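PDB 3PXV: nitroreductase from Desulfitobacterium hafniense, which binds FMN as its cofactor and probably catalyses flavin-dependent redox reactions. Local coordinates for residues 128-134 with 164-170; 97-101 with 154-158. Residues are numbered along the deposited sequence.

Contact 1: 128-134 with 164-170; sequences GIANIMC and CSVLLGH. With FMN (flavin mononucleotide), chain F.
Backbone hydrogen bonds join strands 130-133 and 164-169 as antiparallel neighbours: L167 N to I132 O (2.8 Å), I132 N to L167 O (3.2 Å), G169 N to A130 O (3.0 Å) and a weak A130 N to G169 O (2.8 Å). C134 N bonds S165 O (2.8 Å), and S165 OG, with chi1 p, makes a very short one to C134 O (2.5 Å). A130/G169 and I132/L167 are hydrogen-bonded pairs; N131/L168 and M133/V166 are non-hydrogen-bonded, CA atoms 4.6 and 4.4 Å apart. The axes lie 4.5 Å apart at 161°. At positive phi, which suits glycine, G128 ends the preceding helix in a Schellman motif. N131 ND2 reaches back to I129 O (3.2 Å) and also bonds T125 OG1, so the buried NH2 group is satisfied. On one face I132 CG2 meets L167 CD1 (3.4 Å); on the other selenomethionine M133 packs on V166. This strand end lines the flavin pocket: all-t I132 reaches CD1 to 3.5 Å from FMN N1, and M133 O lies 3.1 Å from FMN C4A. N131, M133 and C164 face helix 106-126, while strand 95-101 flanks 164-169 on its other edge.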
ATOM      1  N   GLY B 128      -6.500   4.675 -18.042  1.00 47.14           N
ATOM      2  CA  GLY B 128      -7.244   5.902 -18.316  1.00 47.75           C
ATOM      3  C   GLY B 128      -8.466   6.067 -17.424  1.00 47.77           C
ATOM      4  O   GLY B 128      -9.323   6.914 -17.707  1.00 46.03           O
ATOM      5  N   ILE B 129      -8.544   5.267 -16.349  1.00 46.94           N
ATOM      6  CA  ILE B 129      -9.652   5.354 -15.390  1.00 47.08           C
ATOM      7  C   ILE B 129      -9.251   6.212 -14.174  1.00 46.97           C
ATOM      8  O   ILE B 129      -8.341   5.858 -13.417  1.00 46.63           O
ATOM      9  CB  ILE B 129     -10.091   3.967 -14.889  1.00 46.72           C
ATOM     10  CG1 ILE B 129     -10.546   3.079 -16.055  1.00 49.13           C
ATOM     11  CG2 ILE B 129     -11.194   4.093 -13.851  1.00 44.64           C
ATOM     12  CD1 ILE B 129     -11.601   3.723 -16.959  1.00 53.16           C
ATOM     13  N   ALA B 130      -9.961   7.319 -13.986  1.00 45.87           N
ATOM     14  CA  ALA B 130      -9.730   8.209 -12.870  1.00 44.02           C
ATOM     15  C   ALA B 130     -10.122   7.503 -11.584  1.00 44.32           C
ATOM     16  O   ALA B 130     -11.032   6.670 -11.562  1.00 45.42           O
ATOM     17  CB  ALA B 130     -10.539   9.502 -13.043  1.00 43.75           C
ATOM     18  N   ASN B 131      -9.446   7.853 -10.499  1.00 44.28           N
ATOM     19  CA  ASN B 131      -9.673   7.197  -9.224  1.00 42.88           C
ATOM     20  C   ASN B 131      -9.295   8.055  -8.017  1.00 43.20           C
ATOM     21  O   ASN B 131      -8.651   9.102  -8.145  1.00 40.72           O
ATOM     22  CB  ASN B 131      -8.843   5.917  -9.176  1.00 41.89           C
ATOM     23  CG  ASN B 131      -7.360   6.176  -9.355  1.00 46.83           C
ATOM     24  OD1 ASN B 131      -6.653   6.422  -8.373  1.00 42.83           O
ATOM     25  ND2 ASN B 131      -6.880   6.182 -10.621  1.00 39.85           N
ATOM     26  N   ILE B 132      -9.707   7.590  -6.840  1.00 42.71           N
ATOM     27  CA  ILE B 132      -9.336   8.207  -5.590  1.00 40.83           C
ATOM     28  C   ILE B 132      -9.547   7.208  -4.449  1.00 42.51           C
ATOM     29  O   ILE B 132     -10.581   6.523  -4.422  1.00 41.31           O
ATOM     30  CB  ILE B 132     -10.155   9.489  -5.286  1.00 40.43           C
ATOM     31  CG1 ILE B 132      -9.563  10.199  -4.077  1.00 37.90           C
ATOM     32  CG2 ILE B 132     -11.660   9.169  -4.992  1.00 36.01           C
ATOM     33  CD1 ILE B 132     -10.274  11.502  -3.706  1.00 39.33           C
HETATM   34  N   MSE B 133      -8.570   7.131  -3.527  1.00 42.29           N
HETATM   35  CA  MSE B 133      -8.700   6.337  -2.297  1.00 42.17           C
HETATM   36  C   MSE B 133      -9.711   7.062  -1.410  1.00 42.84           C
HETATM   37  O   MSE B 133      -9.649   8.280  -1.230  1.00 41.15           O
HETATM   38  CB  MSE B 133      -7.365   6.201  -1.550  1.00 43.85           C
HETATM   39  CG  MSE B 133      -6.664   4.829  -1.666  1.00 49.69           C
HETATM   40 SE   MSE B 133      -5.919   4.479  -3.365  0.75 53.58          SE
HETATM   41  CE  MSE B 133      -4.120   4.881  -2.952  1.00 51.36           C
ATOM     42  N   CYS B 134     -10.664   6.339  -0.852  1.00 43.95           N
ATOM     43  CA  CYS B 134     -11.663   7.012  -0.069  1.00 44.30           C
ATOM     44  C   CYS B 134     -11.889   6.251   1.188  1.00 43.66           C
ATOM     45  O   CYS B 134     -12.503   5.214   1.179  1.00 43.77           O
ATOM     46  CB  CYS B 134     -12.933   7.143  -0.872  1.00 44.43           C
ATOM     47  SG  CYS B 134     -14.237   7.938  -0.033  1.00 49.59           S
ATOM     48  N   CYS B 164     -10.443  -0.005   3.200  1.00 40.58           N
ATOM     49  CA  CYS B 164     -10.336   1.207   2.412  1.00 41.12           C
ATOM     50  C   CYS B 164     -11.141   0.998   1.145  1.00 41.23           C
ATOM     51  O   CYS B 164     -11.746  -0.054   0.959  1.00 41.97           O
ATOM     52  CB  CYS B 164      -8.883   1.547   2.106  1.00 42.54           C
ATOM     53  SG  CYS B 164      -8.641   3.239   1.555  1.00 45.44           S
ATOM     54  N   SER B 165     -11.204   2.004   0.295  1.00 41.62           N
ATOM     55  CA  SER B 165     -11.946   1.858  -0.951  1.00 41.95           C
ATOM     56  C   SER B 165     -11.296   2.698  -1.981  1.00 39.63           C
ATOM     57  O   SER B 165     -10.587   3.603  -1.640  1.00 42.57           O
ATOM     58  CB  SER B 165     -13.395   2.324  -0.773  1.00 44.49           C
ATOM     59  OG  SER B 165     -13.465   3.724  -0.524  1.00 43.08           O
ATOM     60  N   VAL B 166     -11.520   2.391  -3.243  1.00 41.91           N
ATOM     61  CA  VAL B 166     -10.992   3.205  -4.329  1.00 41.88           C
ATOM     62  C   VAL B 166     -12.138   3.504  -5.246  1.00 42.49           C
ATOM     63  O   VAL B 166     -12.723   2.585  -5.777  1.00 44.83           O
ATOM     64  CB  VAL B 166      -9.920   2.501  -5.155  1.00 42.73           C
ATOM     65  CG1 VAL B 166      -9.389   3.489  -6.200  1.00 39.12           C
ATOM     66  CG2 VAL B 166      -8.791   1.976  -4.251  1.00 36.75           C
ATOM     67  N   LEU B 167     -12.445   4.783  -5.452  1.00 43.18           N
ATOM     68  CA  LEU B 167     -13.546   5.171  -6.331  1.00 43.37           C
ATOM     69  C   LEU B 167     -13.008   5.189  -7.758  1.00 44.69           C
ATOM     70  O   LEU B 167     -11.833   5.532  -7.961  1.00 44.24           O
ATOM     71  CB  LEU B 167     -14.121   6.531  -5.951  1.00 42.69           C
ATOM     72  CG  LEU B 167     -14.422   6.765  -4.468  1.00 44.08           C
ATOM     73  CD1 LEU B 167     -14.812   8.218  -4.258  1.00 41.76           C
ATOM     74  CD2 LEU B 167     -15.524   5.796  -3.969  1.00 41.99           C
ATOM     75  N   LEU B 168     -13.860   4.838  -8.728  1.00 43.66           N
ATOM     76  CA  LEU B 168     -13.445   4.740 -10.105  1.00 45.26           C
ATOM     77  C   LEU B 168     -14.441   5.362 -11.072  1.00 48.18           C
ATOM     78  O   LEU B 168     -15.648   5.269 -10.881  1.00 48.29           O
ATOM     79  CB  LEU B 168     -13.263   3.274 -10.484  1.00 45.21           C
ATOM     80  CG  LEU B 168     -12.329   2.374  -9.651  1.00 42.58           C
ATOM     81  CD1 LEU B 168     -12.429   0.953 -10.130  1.00 43.06           C
ATOM     82  CD2 LEU B 168     -10.874   2.850  -9.651  1.00 36.67           C
ATOM     83  N   GLY B 169     -13.921   5.982 -12.127  1.00 48.01           N
ATOM     84  CA  GLY B 169     -14.756   6.551 -13.179  1.00 48.33           C
ATOM     85  C   GLY B 169     -13.929   7.355 -14.152  1.00 48.05           C
ATOM     86  O   GLY B 169     -12.735   7.140 -14.270  1.00 48.63           O
ATOM     87  N   HIS B 170     -14.585   8.247 -14.881  1.00 50.55           N
ATOM     88  CA  HIS B 170     -13.914   9.166 -15.792  1.00 52.06           C
ATOM     89  C   HIS B 170     -13.948  10.553 -15.169  1.00 50.56           C
ATOM     90  O   HIS B 170     -14.981  10.960 -14.627  1.00 50.76           O
ATOM     91  CB  HIS B 170     -14.585   9.170 -17.161  1.00 52.39           C
ATOM     92  CG  HIS B 170     -14.367   7.908 -17.920  1.00 59.35           C
ATOM     93  ND1 HIS B 170     -13.185   7.639 -18.583  1.00 64.57           N
ATOM     94  CD2 HIS B 170     -15.161   6.827 -18.106  1.00 60.37           C
ATOM     95  CE1 HIS B 170     -13.266   6.447 -19.147  1.00 66.37           C
ATOM     96  NE2 HIS B 170     -14.454   5.930 -18.869  1.00 61.14           N
TER
HETATM   97  N1  FMN F 200      -9.446  12.034  -0.357  1.00 39.55           N
HETATM   98  C2  FMN F 200     -10.779  12.363  -0.204  1.00 47.42           C
HETATM   99  O2  FMN F 200     -11.291  13.309  -0.800  1.00 46.48           O
HETATM  100  N3  FMN F 200     -11.561  11.618   0.635  1.00 49.54           N
HETATM  101  C4  FMN F 200     -11.053  10.553   1.337  1.00 44.40           C
HETATM  102  O4  FMN F 200     -11.810   9.938   2.074  1.00 43.19           O
HETATM  103  C4A FMN F 200      -9.707  10.220   1.181  1.00 44.01           C
HETATM  104  N5  FMN F 200      -9.152   9.166   1.850  1.00 44.28           N
HETATM  105  C5A FMN F 200      -7.914   8.694   1.493  1.00 42.30           C
HETATM  106  C6  FMN F 200      -7.477   7.466   2.000  1.00 43.61           C
HETATM  107  C7  FMN F 200      -6.233   6.956   1.655  1.00 37.40           C
HETATM  108  C7M FMN F 200      -5.817   5.649   2.214  1.00 38.37           C
HETATM  109  C8  FMN F 200      -5.416   7.685   0.805  1.00 42.08           C
HETATM  110  C8M FMN F 200      -4.073   7.194   0.400  1.00 37.89           C
HETATM  111  C9  FMN F 200      -5.847   8.912   0.291  1.00 48.09           C
HETATM  112  C9A FMN F 200      -7.111   9.429   0.636  1.00 42.43           C
HETATM  113  N10 FMN F 200      -7.573  10.643   0.157  1.00 45.25           N
HETATM  114  C10 FMN F 200      -8.903  10.970   0.324  1.00 40.95           C
HETATM  115  C1' FMN F 200      -6.851  11.267  -1.001  1.00 44.26           C
HETATM  116  C2' FMN F 200      -5.703  12.118  -0.486  1.00 44.34           C
HETATM  117  O2' FMN F 200      -6.234  13.344  -0.023  1.00 44.64           O
HETATM  118  C3' FMN F 200      -4.683  12.318  -1.603  1.00 41.26           C
HETATM  119  O3' FMN F 200      -4.130  11.083  -2.009  1.00 42.67           O
HETATM  120  C4' FMN F 200      -3.554  13.216  -1.129  1.00 42.14           C
HETATM  121  O4' FMN F 200      -4.125  14.459  -0.853  1.00 39.16           O
HETATM  122  C5' FMN F 200      -2.443  13.368  -2.169  1.00 41.07           C
HETATM  123  O5' FMN F 200      -2.978  13.873  -3.377  1.00 44.03           O
HETATM  124  P   FMN F 200      -2.928  13.011  -4.731  1.00 43.61           P
HETATM  125  O1P FMN F 200      -3.730  13.756  -5.748  1.00 38.95           O
HETATM  126  O2P FMN F 200      -3.533  11.604  -4.558  1.00 40.29           O
HETATM  127  O3P FMN F 200      -1.483  12.973  -5.100  1.00 39.90           O

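Contact 2: 97-101 with 154-158; sequences IVVPI and LGFPE
Residues 97-101, the end of strand 95-101, run extended through the antiparallel sheet of the nitroreductase fold, and the segment 154-158, the end of helix 147-154 and the loop that follows, passes over one face. L154 is still helical; G155, with phi/psi 86/29, ends that helix as C-prime residue of a Schellman motif. At these angles a CB would jam against the carbonyl O of L154, so glycine suits the position. F156 and P157 then continue extended. The segments meet through side chains, CA atoms being 6.7 Å apart for P100 and F156 and 8.4 Å for V98 and L154. Strand alternation points V98 and P100 toward segment 154-158, whereas V99 and I101 point away, onto helix 106-126. Chi1 m carries the F156 ring to the strand, where V98 CG1 sits at its edge, 3.8 Å from F156 CE1. Branched V98 also extends CG2 to L154 CD2 (4.4 Å), while L154 itself packs on helix 56-72. This apolar packing joins a helix end and its loop to a sheet face, about 12 Å from V98 side chain to flavin. P100 offers a compact ring to two partners: its CG lies 4.4 Å from P157 CD, and its CB makes a CH-pi contact over the F156 ring face, 3.5 Å from the centroid and 5° off the normal.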
ATOM      1  N   ILE B  97     -14.308   0.145  -5.669  1.00 44.53           N
ATOM      2  CA  ILE B  97     -13.870  -1.132  -5.180  1.00 43.09           C
ATOM      3  C   ILE B  97     -13.718  -0.952  -3.696  1.00 42.47           C
ATOM      4  O   ILE B  97     -13.002  -0.047  -3.251  1.00 43.65           O
ATOM      5  CB  ILE B  97     -12.569  -1.557  -5.803  1.00 41.25           C
ATOM      6  CG1 ILE B  97     -12.836  -1.933  -7.266  1.00 42.43           C
ATOM      7  CG2 ILE B  97     -11.988  -2.716  -5.014  1.00 41.16           C
ATOM      8  CD1 ILE B  97     -11.597  -2.322  -8.059  1.00 39.87           C
ATOM      9  N   VAL B  98     -14.444  -1.771  -2.942  1.00 42.33           N
ATOM     10  CA  VAL B  98     -14.391  -1.779  -1.481  1.00 40.44           C
ATOM     11  C   VAL B  98     -13.486  -2.915  -1.056  1.00 39.93           C
ATOM     12  O   VAL B  98     -13.649  -4.024  -1.545  1.00 41.08           O
ATOM     13  CB  VAL B  98     -15.803  -1.965  -0.878  1.00 41.24           C
ATOM     14  CG1 VAL B  98     -15.741  -2.034   0.650  1.00 34.50           C
ATOM     15  CG2 VAL B  98     -16.721  -0.791  -1.360  1.00 39.71           C
ATOM     16  N   VAL B  99     -12.519  -2.628  -0.173  1.00 41.19           N
ATOM     17  CA  VAL B  99     -11.564  -3.620   0.319  1.00 40.36           C
ATOM     18  C   VAL B  99     -11.750  -3.867   1.807  1.00 41.50           C
ATOM     19  O   VAL B  99     -11.247  -3.125   2.640  1.00 44.16           O
ATOM     20  CB  VAL B  99     -10.099  -3.231   0.046  1.00 41.05           C
ATOM     21  CG1 VAL B  99      -9.178  -4.383   0.440  1.00 34.14           C
ATOM     22  CG2 VAL B  99      -9.896  -2.925  -1.394  1.00 38.21           C
ATOM     23  N   PRO B 100     -12.548  -4.880   2.154  1.00 43.46           N
ATOM     24  CA  PRO B 100     -12.695  -5.201   3.559  1.00 44.64           C
ATOM     25  C   PRO B 100     -11.477  -5.990   4.045  1.00 44.52           C
ATOM     26  O   PRO B 100     -10.756  -6.581   3.250  1.00 42.95           O
ATOM     27  CB  PRO B 100     -13.947  -6.086   3.572  1.00 45.52           C
ATOM     28  CG  PRO B 100     -13.882  -6.782   2.280  1.00 41.84           C
ATOM     29  CD  PRO B 100     -13.429  -5.716   1.321  1.00 41.83           C
ATOM     30  N   ILE B 101     -11.255  -6.014   5.344  1.00 45.63           N
ATOM     31  CA  ILE B 101     -10.081  -6.689   5.866  1.00 44.94           C
ATOM     32  C   ILE B 101     -10.406  -7.444   7.145  1.00 46.56           C
ATOM     33  O   ILE B 101     -11.415  -7.163   7.809  1.00 44.13           O
ATOM     34  CB  ILE B 101      -8.893  -5.693   6.114  1.00 43.71           C
ATOM     35  CG1 ILE B 101      -9.235  -4.634   7.152  1.00 47.28           C
ATOM     36  CG2 ILE B 101      -8.449  -4.980   4.850  1.00 37.27           C
ATOM     37  CD1 ILE B 101      -7.975  -3.902   7.627  1.00 42.60           C
ATOM     38  N   LEU B 154     -22.830  -5.926   0.620  1.00 49.18           N
ATOM     39  CA  LEU B 154     -21.545  -5.890  -0.110  1.00 50.36           C
ATOM     40  C   LEU B 154     -20.964  -7.278  -0.270  1.00 50.08           C
ATOM     41  O   LEU B 154     -20.193  -7.515  -1.175  1.00 49.41           O
ATOM     42  CB  LEU B 154     -20.547  -4.993   0.610  1.00 48.57           C
ATOM     43  CG  LEU B 154     -20.845  -3.502   0.455  1.00 51.52           C
ATOM     44  CD1 LEU B 154     -20.154  -2.674   1.528  1.00 47.22           C
ATOM     45  CD2 LEU B 154     -20.458  -3.036  -0.947  1.00 49.72           C
ATOM     46  N   GLY B 155     -21.353  -8.188   0.622  1.00 51.32           N
ATOM     47  CA  GLY B 155     -20.872  -9.549   0.613  1.00 50.58           C
ATOM     48  C   GLY B 155     -19.569  -9.738   1.370  1.00 49.99           C
ATOM     49  O   GLY B 155     -18.794 -10.618   1.046  1.00 51.20           O
ATOM     50  N   PHE B 156     -19.323  -8.920   2.384  1.00 49.99           N
ATOM     51  CA  PHE B 156     -18.133  -9.056   3.218  1.00 50.05           C
ATOM     52  C   PHE B 156     -18.080 -10.451   3.839  1.00 52.02           C
ATOM     53  O   PHE B 156     -19.120 -11.004   4.180  1.00 50.96           O
ATOM     54  CB  PHE B 156     -18.225  -8.085   4.405  1.00 49.51           C
ATOM     55  CG  PHE B 156     -17.771  -6.688   4.131  1.00 47.26           C
ATOM     56  CD1 PHE B 156     -17.734  -6.157   2.843  1.00 46.50           C
ATOM     57  CD2 PHE B 156     -17.477  -5.858   5.200  1.00 43.37           C
ATOM     58  CE1 PHE B 156     -17.331  -4.848   2.627  1.00 45.86           C
ATOM     59  CE2 PHE B 156     -17.097  -4.547   5.000  1.00 41.73           C
ATOM     60  CZ  PHE B 156     -17.027  -4.033   3.711  1.00 43.97           C
ATOM     61  N   PRO B 157     -16.874 -11.015   4.016  1.00 53.84           N
ATOM     62  CA  PRO B 157     -16.820 -12.262   4.787  1.00 54.85           C
ATOM     63  C   PRO B 157     -17.116 -11.958   6.259  1.00 55.95           C
ATOM     64  O   PRO B 157     -16.817 -10.849   6.737  1.00 53.35           O
ATOM     65  CB  PRO B 157     -15.363 -12.730   4.634  1.00 55.03           C
ATOM     66  CG  PRO B 157     -14.773 -11.917   3.530  1.00 53.24           C
ATOM     67  CD  PRO B 157     -15.586 -10.678   3.381  1.00 53.39           C
ATOM     68  N   GLU B 158     -17.660 -12.938   6.975  1.00 58.89           N
ATOM     69  CA  GLU B 158     -18.002 -12.763   8.384  1.00 61.92           C
ATOM     70  C   GLU B 158     -16.787 -12.314   9.178  1.00 59.41           C
ATOM     71  O   GLU B 158     -15.709 -12.880   9.041  1.00 58.22           O
ATOM     72  CB  GLU B 158     -18.535 -14.065   8.992  1.00 66.03           C
ATOM     73  CG  GLU B 158     -19.356 -13.847  10.287  1.00 78.17           C
ATOM     74  CD  GLU B 158     -19.742 -15.153  10.987  1.00 92.36           C
ATOM     75  OE1 GLU B 158     -18.877 -16.067  11.064  1.00 94.64           O
ATOM     76  OE2 GLU B 158     -20.899 -15.248  11.481  1.00 98.79           O
TER

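In the fold
Both contacts involve the same sheet: contact 1 pairs two strands; contact 2 lays a helix end and loop on strand 95-101. V166 N to I97 O and V99 N to C164 O, each 2.9 Å, are probable hydrogen bonds linking them, though their centres lie 17 Å apart. Contact 1 lies about 6 Å from the chain centre; contact 2, at about 12 Å, has a loop that reaches solvent. Contact 1 is held chiefly by backbone hydrogen bonds, with apolar side chains on both faces (628 Å² buried); contact 2 joins side chains on a sheet face (196 Å²). Helix 106-126 packs on contact 1 but on the face of strand 95-101 opposite contact 2. Each includes a helix-ending glycine.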